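Local atomic coordinates of LPP20 lipofamily protein (Helicobacter pylori R046Wa, PDB entry 4KZS), a protein that is secreted by a human pathogen and is of unknown function, with a possible link to the outer membrane and the Tol-Pal system. Residues A[27-30]-A[31-35]; A[49-52]-A[53-56]; A[167-170]-A[171-175]. All coordinates share one frame; numbering follows the deposited sequence.

Interaction 1: residues A[27-30]-A[31-35]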
ATOM      1  N   THR A  27       5.662 -30.828 -13.578  1.00 78.76           N
ATOM      2  CA  THR A  27       6.805 -31.495 -14.201  1.00 74.42           C
ATOM      3  C   THR A  27       8.132 -31.076 -13.538  1.00 69.34           C
ATOM      4  O   THR A  27       9.207 -31.354 -14.039  1.00 74.86           O
ATOM      5  CB  THR A  27       6.785 -31.264 -15.709  1.00 70.92           C
ATOM      6  OG1 THR A  27       6.621 -29.861 -15.961  1.00 80.77           O
ATOM      7  CG2 THR A  27       5.586 -31.994 -16.321  1.00 77.38           C
ATOM      8  N   SER A  28       8.037 -30.440 -12.379  1.00 66.53           N
ATOM      9  CA  SER A  28       9.203 -30.084 -11.590  1.00 69.18           C
ATOM     10  C   SER A  28       8.915 -30.116 -10.080  1.00 67.11           C
ATOM     11  O   SER A  28       7.833 -29.720  -9.651  1.00 68.60           O
ATOM     12  CB  SER A  28       9.651 -28.682 -11.959  1.00 76.66           C
ATOM     13  OG  SER A  28      10.648 -28.274 -11.038  1.00 85.26           O
ATOM     14  N   LYS A  29       9.882 -30.547  -9.273  1.00 64.67           N
ATOM     15  CA  LYS A  29       9.692 -30.653  -7.824  1.00 61.37           C
ATOM     16  C   LYS A  29       9.294 -29.317  -7.211  1.00 74.59           C
ATOM     17  O   LYS A  29       8.302 -29.233  -6.465  1.00 76.03           O
ATOM     18  CB  LYS A  29      10.946 -31.209  -7.143  1.00 65.02           C
ATOM     19  CG  LYS A  29      10.797 -31.568  -5.668  1.00 63.09           C
ATOM     20  CD  LYS A  29      12.109 -32.155  -5.163  1.00 72.17           C
ATOM     21  CE  LYS A  29      12.047 -32.536  -3.685  1.00 85.82           C
ATOM     22  NZ  LYS A  29      13.291 -33.079  -3.065  1.00 83.83           N
ATOM     23  N   GLU A  30      10.060 -28.275  -7.544  1.00 81.51           N
ATOM     24  CA  GLU A  30       9.782 -26.916  -7.097  1.00 79.04           C
ATOM     25  C   GLU A  30       8.401 -26.481  -7.558  1.00 67.84           C
ATOM     26  O   GLU A  30       7.594 -25.977  -6.761  1.00 82.87           O
ATOM     27  CB  GLU A  30      10.855 -25.945  -7.595  1.00 85.94           C
ATOM     28  CG  GLU A  30      10.553 -24.452  -7.382  1.00106.96           C
ATOM     29  CD  GLU A  30      10.578 -23.991  -5.919  1.00106.58           C
ATOM     30  OE1 GLU A  30      10.276 -22.796  -5.668  1.00103.94           O
ATOM     31  OE2 GLU A  30      10.905 -24.810  -5.026  1.00105.42           O
ATOM     32  N   ALA A  31       8.117 -26.674  -8.833  1.00 62.41           N
ATOM     33  CA  ALA A  31       6.788 -26.300  -9.362  1.00 63.43           C
ATOM     34  C   ALA A  31       5.690 -27.045  -8.602  1.00 67.88           C
ATOM     35  O   ALA A  31       4.567 -26.529  -8.421  1.00 67.45           O
ATOM     36  CB  ALA A  31       6.689 -26.602 -10.841  1.00 50.38           C
ATOM     37  N   SER A  32       6.020 -28.250  -8.140  1.00 50.70           N
ATOM     38  CA  SER A  32       5.041 -29.023  -7.431  1.00 55.59           C
ATOM     39  C   SER A  32       4.748 -28.324  -6.110  1.00 51.22           C
ATOM     40  O   SER A  32       3.592 -27.933  -5.863  1.00 50.39           O
ATOM     41  CB  SER A  32       5.533 -30.459  -7.253  1.00 64.52           C
ATOM     42  OG  SER A  32       4.599 -31.213  -6.529  1.00 73.57           O
ATOM     43  N   LYS A  33       5.802 -28.138  -5.296  1.00 50.01           N
ATOM     44  CA  LYS A  33       5.741 -27.309  -4.081  1.00 45.82           C
ATOM     45  C   LYS A  33       4.880 -26.074  -4.297  1.00 47.78           C
ATOM     46  O   LYS A  33       3.872 -25.881  -3.573  1.00 50.81           O
ATOM     47  CB  LYS A  33       7.144 -26.944  -3.576  1.00 47.50           C
ATOM     48  CG  LYS A  33       7.852 -28.129  -2.932  1.00 48.84           C
ATOM     49  CD  LYS A  33       9.185 -27.810  -2.240  1.00 58.43           C
ATOM     50  CE  LYS A  33      10.205 -28.957  -2.517  1.00 65.34           C
ATOM     51  NZ  LYS A  33      11.515 -28.970  -1.774  1.00 62.86           N
ATOM     52  N   GLN A  34       5.204 -25.277  -5.324  1.00 47.95           N
ATOM     53  CA  GLN A  34       4.412 -24.062  -5.562  1.00 52.82           C
ATOM     54  C   GLN A  34       2.948 -24.322  -5.856  1.00 52.76           C
ATOM     55  O   GLN A  34       2.094 -23.604  -5.318  1.00 59.51           O
ATOM     56  CB  GLN A  34       5.002 -23.158  -6.619  1.00 61.19           C
ATOM     57  CG  GLN A  34       6.418 -22.666  -6.306  1.00 83.80           C
ATOM     58  CD  GLN A  34       6.599 -21.999  -4.922  1.00 91.31           C
ATOM     59  OE1 GLN A  34       5.707 -21.298  -4.396  1.00 93.78           O
ATOM     60  NE2 GLN A  34       7.780 -22.201  -4.341  1.00 87.25           N
ATOM     61  N   LYS A  35       2.633 -25.348  -6.656  1.00 52.56           N
ATOM     62  CA  LYS A  35       1.206 -25.585  -7.023  1.00 55.23           C
ATOM     63  C   LYS A  35       0.524 -25.999  -5.702  1.00 53.16           C
ATOM     64  O   LYS A  35      -0.599 -25.600  -5.452  1.00 52.17           O
ATOM     65  CB  LYS A  35       1.000 -26.563  -8.242  1.00 52.28           C
ATOM     66  CG  LYS A  35      -0.456 -26.866  -8.756  1.00 70.07           C
ATOM     67  CD  LYS A  35      -0.669 -28.256  -9.506  1.00 77.43           C
ATOM     68  CE  LYS A  35      -2.131 -28.848  -9.520  1.00 74.88           C
ATOM     69  NZ  LYS A  35      -2.476 -30.262  -9.988  1.00 48.18           N
TER
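The carboxylate of Glu-30 and the carboxamide of Gln-34, one helical turn apart, meet with their planes 52° apart. Gln-34 NE2 donates to Glu-30 OE1 at 2.9 Å, reaching the oxygen from above the carboxylate plane, while that oxygen lies tilted from the plane of the amide. Glu-30 bends at its second torsion (chi2 69°), which turns the carboxylate along the helix toward Gln-34. Beneath this pair the backbone makes its own i to i+4 bond, from Gln-34 N to Glu-30 O at 2.9 Å. Ser-28 occupies the N-cap position of helix 29-53, and its carbonyl O takes the N-H of Ser-32 at 2.8 Å; Lys-29 O likewise accepts from Lys-33 N at 3.0 Å. On the side facing the sheet, the chains of Lys-29 and Lys-33 cross at a slant, CE of Lys-29 lying 4.1 Å from NZ of Lys-33, and both touch Gln-88 of strand 84-91. Ser-32 OG bonds to Thr-97 of strand 94-102. The two ammonium groups, Lys-29 NZ and Lys-33 NZ, stand 4.7 Å apart, so some mutual repulsion is likely, perhaps partly offset by the carboxylate of Glu-30, whose OE2 lies 5.3 Å from Lys-33 NZ, close but not in contact.

Interaction 2: residues A[49-52]-A[53-56]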
ATOM      1  N   ASN A  49     -13.372 -17.421   4.314  1.00 63.20           N
ATOM      2  CA  ASN A  49     -14.462 -16.591   3.800  1.00 58.23           C
ATOM      3  C   ASN A  49     -15.814 -17.065   4.300  1.00 68.91           C
ATOM      4  O   ASN A  49     -16.668 -16.262   4.662  1.00 86.73           O
ATOM      5  CB  ASN A  49     -14.440 -16.537   2.287  1.00 55.30           C
ATOM      6  CG  ASN A  49     -13.238 -15.740   1.723  1.00 63.04           C
ATOM      7  OD1 ASN A  49     -13.166 -14.499   1.822  1.00 57.73           O
ATOM      8  ND2 ASN A  49     -12.300 -16.458   1.103  1.00 63.37           N
ATOM      9  N   SER A  50     -15.997 -18.374   4.382  1.00 82.42           N
ATOM     10  CA  SER A  50     -17.270 -18.925   4.847  1.00 90.66           C
ATOM     11  C   SER A  50     -17.357 -18.985   6.370  1.00 88.06           C
ATOM     12  O   SER A  50     -18.266 -19.598   6.923  1.00 96.02           O
ATOM     13  CB  SER A  50     -17.510 -20.316   4.242  1.00 94.53           C
ATOM     14  OG  SER A  50     -16.889 -21.327   5.017  1.00 95.89           O
ATOM     15  N   GLN A  51     -16.391 -18.383   7.048  1.00 89.48           N
ATOM     16  CA  GLN A  51     -16.384 -18.384   8.504  1.00 82.28           C
ATOM     17  C   GLN A  51     -16.815 -17.007   8.913  1.00 86.34           C
ATOM     18  O   GLN A  51     -17.338 -16.799  10.002  1.00 84.52           O
ATOM     19  CB  GLN A  51     -14.984 -18.686   9.027  1.00 84.29           C
ATOM     20  CG  GLN A  51     -14.769 -18.380  10.503  1.00 86.77           C
ATOM     21  CD  GLN A  51     -15.658 -19.178  11.431  1.00 84.82           C
ATOM     22  OE1 GLN A  51     -15.958 -20.360  11.196  1.00 85.70           O
ATOM     23  NE2 GLN A  51     -16.068 -18.537  12.514  1.00 80.70           N
ATOM     24  N   ILE A  52     -16.566 -16.060   8.020  1.00 81.73           N
ATOM     25  CA  ILE A  52     -16.998 -14.704   8.226  1.00 89.61           C
ATOM     26  C   ILE A  52     -18.428 -14.637   7.714  1.00 98.62           C
ATOM     27  O   ILE A  52     -19.230 -13.836   8.201  1.00 96.97           O
ATOM     28  CB  ILE A  52     -16.138 -13.706   7.431  1.00 87.92           C
ATOM     29  CG1 ILE A  52     -14.667 -13.831   7.808  1.00 75.15           C
ATOM     30  CG2 ILE A  52     -16.627 -12.276   7.643  1.00 97.42           C
ATOM     31  CD1 ILE A  52     -13.763 -13.044   6.885  1.00 75.96           C
ATOM     32  N   HIS A  53     -18.729 -15.477   6.724  1.00 99.01           N
ATOM     33  CA  HIS A  53     -20.074 -15.571   6.177  1.00103.42           C
ATOM     34  C   HIS A  53     -21.040 -16.147   7.235  1.00109.15           C
ATOM     35  O   HIS A  53     -22.156 -15.655   7.402  1.00103.61           O
ATOM     36  CB  HIS A  53     -20.059 -16.429   4.912  1.00112.11           C
ATOM     37  CG  HIS A  53     -21.225 -16.198   4.001  1.00119.67           C
ATOM     38  ND1 HIS A  53     -22.487 -16.691   4.262  1.00115.47           N
ATOM     39  CD2 HIS A  53     -21.313 -15.551   2.813  1.00114.56           C
ATOM     40  CE1 HIS A  53     -23.304 -16.350   3.281  1.00111.18           C
ATOM     41  NE2 HIS A  53     -22.616 -15.658   2.390  1.00117.65           N
ATOM     42  N   ILE A  54     -20.595 -17.167   7.968  1.00111.28           N
ATOM     43  CA  ILE A  54     -21.390 -17.735   9.060  1.00113.24           C
ATOM     44  C   ILE A  54     -21.155 -16.983  10.373  1.00107.14           C
ATOM     45  O   ILE A  54     -21.174 -17.568  11.452  1.00102.80           O
ATOM     46  CB  ILE A  54     -21.158 -19.259   9.224  1.00124.87           C
ATOM     47  CG1 ILE A  54     -19.730 -19.550   9.711  1.00135.37           C
ATOM     48  CG2 ILE A  54     -21.471 -19.991   7.918  1.00125.21           C
ATOM     49  CD1 ILE A  54     -19.418 -21.017   9.957  1.00134.31           C
ATOM     50  N   GLN A  55     -20.950 -15.672  10.252  1.00108.57           N
ATOM     51  CA  GLN A  55     -20.726 -14.769  11.378  1.00111.78           C
ATOM     52  C   GLN A  55     -21.428 -13.430  11.163  1.00128.59           C
ATOM     53  O   GLN A  55     -22.027 -12.893  12.093  1.00139.04           O
ATOM     54  CB  GLN A  55     -19.234 -14.514  11.572  1.00106.62           C
ATOM     55  CG  GLN A  55     -18.537 -15.556  12.412  1.00105.28           C
ATOM     56  CD  GLN A  55     -18.942 -15.484  13.862  1.00110.43           C
ATOM     57  OE1 GLN A  55     -19.016 -14.403  14.451  1.00119.67           O
ATOM     58  NE2 GLN A  55     -19.196 -16.637  14.454  1.00114.91           N
ATOM     59  N   LYS A  56     -21.340 -12.900   9.940  1.00134.98           N
ATOM     60  CA  LYS A  56     -21.913 -11.593   9.568  1.00134.26           C
ATOM     61  C   LYS A  56     -23.388 -11.465   9.963  1.00140.33           C
ATOM     62  O   LYS A  56     -24.189 -12.353   9.657  1.00130.56           O
ATOM     63  CB  LYS A  56     -21.726 -11.344   8.059  1.00142.13           C
ATOM     64  CG  LYS A  56     -22.321 -10.041   7.519  1.00144.18           C
ATOM     65  CD  LYS A  56     -21.643  -9.537   6.232  1.00136.77           C
ATOM     66  CE  LYS A  56     -20.161  -9.183   6.420  1.00123.96           C
ATOM     67  NZ  LYS A  56     -19.728  -7.918   5.755  1.00112.20           N
TER
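This is a local contact at the C-terminal end of helix 29-53, where the last turn, including Gln-51 and Ile-52, runs into the loop that carries Ile-54, Gln-55 and Lys-56. The carbonyl of Ile-52 is the hub of the turn: Lys-56 N donates to Ile-52 O at 2.9 Å, and Gln-55 N adds a weak bond to the same oxygen, so two N-H groups converge on it. Three residues back, Asn-49 O accepts from His-53 N at 3.0 Å. Around these bonds the side chains pack over the backbone. Ile-54 has CG1 set between its backbone N and carbonyl carbon (chi1 68°), which lays that branch against the carbonyl of Ser-50, while its CD1 comes within 3.7 Å of Gln-51 OE1. The chains of Gln-51 and Gln-55 run side by side and point the same way, their amide planes only 21° apart, with Gln-51 NE2 lying 3.9 Å from Gln-55 CG. The polar end of Gln-51 is held from elsewhere, its NE2 bonding to Ala-156 O at the end of helix 135-157. Ile-52 also touches Ala-156, as well as Leu-73, whose backbone N is bonded by Asn-49 OD1. The end of helix 29-53 is thus fastened on one hand to helix 135-157 and on the other to the chain that leads back toward strand 84-91.

Interaction 3: residues A[167-170]-A[171-175]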
ATOM      1  N   TYR A 167      -6.112   4.719  14.071  1.00 65.49           N
ATOM      2  CA  TYR A 167      -5.114   4.931  13.072  1.00 66.00           C
ATOM      3  C   TYR A 167      -5.764   5.532  11.867  1.00 62.58           C
ATOM      4  O   TYR A 167      -5.211   6.415  11.232  1.00 67.23           O
ATOM      5  CB  TYR A 167      -4.508   3.618  12.686  1.00 71.10           C
ATOM      6  CG  TYR A 167      -3.333   3.227  13.517  1.00 83.69           C
ATOM      7  CD1 TYR A 167      -2.382   4.162  13.900  1.00 85.67           C
ATOM      8  CD2 TYR A 167      -3.137   1.903  13.873  1.00 84.43           C
ATOM      9  CE1 TYR A 167      -1.279   3.792  14.641  1.00 95.49           C
ATOM     10  CE2 TYR A 167      -2.033   1.523  14.606  1.00 89.31           C
ATOM     11  CZ  TYR A 167      -1.107   2.470  14.994  1.00 93.41           C
ATOM     12  OH  TYR A 167       0.003   2.107  15.724  1.00 98.95           O
ATOM     13  N   GLU A 168      -6.953   5.057  11.554  1.00 57.76           N
ATOM     14  CA  GLU A 168      -7.680   5.605  10.452  1.00 60.36           C
ATOM     15  C   GLU A 168      -7.789   7.117  10.638  1.00 61.68           C
ATOM     16  O   GLU A 168      -7.275   7.876   9.828  1.00 65.44           O
ATOM     17  CB  GLU A 168      -9.028   4.931  10.348  1.00 60.23           C
ATOM     18  CG  GLU A 168      -8.912   3.526   9.792  1.00 66.47           C
ATOM     19  CD  GLU A 168      -8.864   3.481   8.276  1.00 73.59           C
ATOM     20  OE1 GLU A 168      -8.690   2.391   7.706  1.00 79.95           O
ATOM     21  OE2 GLU A 168      -9.026   4.525   7.633  1.00 73.16           O
ATOM     22  N   LYS A 169      -8.408   7.552  11.725  1.00 61.88           N
ATOM     23  CA  LYS A 169      -8.403   8.970  12.089  1.00 65.36           C
ATOM     24  C   LYS A 169      -7.086   9.629  11.741  1.00 57.35           C
ATOM     25  O   LYS A 169      -7.021  10.473  10.864  1.00 59.12           O
ATOM     26  CB  LYS A 169      -8.734   9.189  13.567  1.00 71.61           C
ATOM     27  CG  LYS A 169      -8.840  10.658  13.951  1.00 79.40           C
ATOM     28  CD  LYS A 169     -10.061  11.326  13.310  1.00 88.21           C
ATOM     29  CE  LYS A 169     -10.150  12.802  13.684  1.00 85.30           C
ATOM     30  NZ  LYS A 169     -11.370  13.513  13.246  1.00 78.03           N
ATOM     31  N   ILE A 170      -6.021   9.229  12.403  1.00 60.35           N
ATOM     32  CA  ILE A 170      -4.703   9.816  12.118  1.00 56.09           C
ATOM     33  C   ILE A 170      -4.368   9.873  10.628  1.00 53.55           C
ATOM     34  O   ILE A 170      -3.595  10.720  10.195  1.00 57.79           O
ATOM     35  CB  ILE A 170      -3.638   9.008  12.840  1.00 57.34           C
ATOM     36  CG1 ILE A 170      -3.838   9.152  14.341  1.00 59.34           C
ATOM     37  CG2 ILE A 170      -2.243   9.417  12.400  1.00 61.29           C
ATOM     38  CD1 ILE A 170      -3.173   8.032  15.112  1.00 80.11           C
ATOM     39  N   TYR A 171      -4.937   8.948   9.858  1.00 56.80           N
ATOM     40  CA  TYR A 171      -4.694   8.831   8.405  1.00 54.05           C
ATOM     41  C   TYR A 171      -5.520   9.857   7.620  1.00 55.61           C
ATOM     42  O   TYR A 171      -4.983  10.606   6.819  1.00 62.46           O
ATOM     43  CB  TYR A 171      -5.042   7.411   7.920  1.00 44.83           C
ATOM     44  CG  TYR A 171      -4.963   7.210   6.422  1.00 40.60           C
ATOM     45  CD1 TYR A 171      -6.074   6.832   5.680  1.00 40.28           C
ATOM     46  CD2 TYR A 171      -3.778   7.391   5.754  1.00 44.63           C
ATOM     47  CE1 TYR A 171      -5.992   6.624   4.303  1.00 37.93           C
ATOM     48  CE2 TYR A 171      -3.668   7.166   4.398  1.00 43.68           C
ATOM     49  CZ  TYR A 171      -4.790   6.793   3.666  1.00 40.81           C
ATOM     50  OH  TYR A 171      -4.666   6.592   2.290  1.00 39.24           O
ATOM     51  N   TYR A 172      -6.826   9.889   7.859  1.00 55.98           N
ATOM     52  CA  TYR A 172      -7.684  10.873   7.214  1.00 53.57           C
ATOM     53  C   TYR A 172      -7.352  12.289   7.614  1.00 50.97           C
ATOM     54  O   TYR A 172      -7.473  13.198   6.782  1.00 58.24           O
ATOM     55  CB  TYR A 172      -9.168  10.545   7.356  1.00 52.44           C
ATOM     56  CG  TYR A 172      -9.530   9.387   6.476  1.00 49.83           C
ATOM     57  CD1 TYR A 172     -10.185   8.292   6.975  1.00 49.35           C
ATOM     58  CD2 TYR A 172      -9.147   9.360   5.132  1.00 51.98           C
ATOM     59  CE1 TYR A 172     -10.510   7.190   6.169  1.00 49.08           C
ATOM     60  CE2 TYR A 172      -9.449   8.268   4.310  1.00 50.42           C
ATOM     61  CZ  TYR A 172     -10.127   7.187   4.843  1.00 51.12           C
ATOM     62  OH  TYR A 172     -10.415   6.098   4.080  1.00 59.62           O
ATOM     63  N   GLN A 173      -6.827  12.484   8.819  1.00 52.08           N
ATOM     64  CA  GLN A 173      -6.521  13.845   9.212  1.00 61.87           C
ATOM     65  C   GLN A 173      -5.131  14.351   8.936  1.00 58.15           C
ATOM     66  O   GLN A 173      -4.858  15.505   9.182  1.00 70.60           O
ATOM     67  CB  GLN A 173      -6.953  14.161  10.634  1.00 66.18           C
ATOM     68  CG  GLN A 173      -6.169  13.461  11.697  1.00 81.26           C
ATOM     69  CD  GLN A 173      -6.400  14.099  13.043  1.00 86.97           C
ATOM     70  OE1 GLN A 173      -5.724  15.053  13.405  1.00 82.49           O
ATOM     71  NE2 GLN A 173      -7.369  13.586  13.783  1.00 88.61           N
ATOM     72  N   ASN A 174      -4.263  13.527   8.390  1.00 58.72           N
ATOM     73  CA  ASN A 174      -2.899  13.980   8.143  1.00 54.68           C
ATOM     74  C   ASN A 174      -2.385  13.417   6.859  1.00 55.01           C
ATOM     75  O   ASN A 174      -1.505  14.010   6.230  1.00 57.24           O
ATOM     76  CB  ASN A 174      -1.950  13.528   9.263  1.00 60.51           C
ATOM     77  CG  ASN A 174      -2.304  14.127  10.606  1.00 72.87           C
ATOM     78  OD1 ASN A 174      -2.263  15.347  10.778  1.00 87.43           O
ATOM     79  ND2 ASN A 174      -2.662  13.279  11.566  1.00 61.07           N
ATOM     80  N   ALA A 175      -2.898  12.255   6.474  1.00 50.34           N
ATOM     81  CA  ALA A 175      -2.205  11.482   5.456  1.00 50.98           C
ATOM     82  C   ALA A 175      -2.984  11.274   4.186  1.00 52.86           C
ATOM     83  O   ALA A 175      -2.374  11.228   3.139  1.00 57.43           O
ATOM     84  CB  ALA A 175      -1.744  10.143   6.012  1.00 54.42           C
TER
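Tyr-172 N donates to Glu-168 O at 2.9 Å and Gln-173 N to Lys-169 O at 2.9 Å, the two straightest backbone bonds of this last turn. Tyr-171 N bonds to Tyr-167 O in the same i to i+4 pattern. A side-chain amide then takes up the next carbonyl: Asn-174 ND2 donates to Ile-170 O at 3.0 Å, lying in the carbonyl plane on a lone pair, although the oxygen sits tilted from the plane of the Asn-174 amide. The first torsion of Asn-174 (chi1 -63°) sets CG opposite its own carbonyl carbon and brings the amide back over the helix end, where CB also rests near Ile-170 O. The carboxamide therefore satisfies a carbonyl as the helix gives way to the segment leading to strand 179-182. Farther out, Glu-168 and Tyr-172 extend side by side in the same direction. Glu-168 OE2 comes within 3.4 Å of Tyr-172 CE1; the carboxylate and ring planes are 37° apart, and the oxygen lies obliquely to the ring. One face of the Tyr-172 ring receives Tyr-171 CD1, 3.9 Å above its plane and offset toward the rim. On another side of the turn Gln-173 CG packs against the carbonyl of Lys-169, and CG2 of Ile-170 lies 4.0 Å from Asn-174 ND2. Helix 135-157 provides the neighbouring surface: Leu-144 touches both Glu-168 and Tyr-171, and Met-148 touches Glu-168. At the start of the turn the Tyr-167 ring makes edge-to-face contacts with Tyr-118 and Phe-121 at the end of helix 103-121, so helix 165-172 is packed against both longer helices.

From the N terminus, strand 19-26 leads into interaction 1, which starts helix 29-53 beside the antiparallel sheet; interaction 2 ends that same helix, their centres 32 Å apart. Interaction 3 follows much later, at the end of helix 165-172, on the opposite side of the chain's centre from interaction 1. The three lie in series, neither nested nor crossed, and each is a local contact at one end of a helix and closes no long loop. Helix 29-53 joins interactions 1 and 2, while helix 135-157 joins interactions 2 and 3: interaction 2 meets its C-terminal end, and interaction 3 lies along its earlier turns. The parallel sheet begins with strand 179-182, shortly after interaction 3.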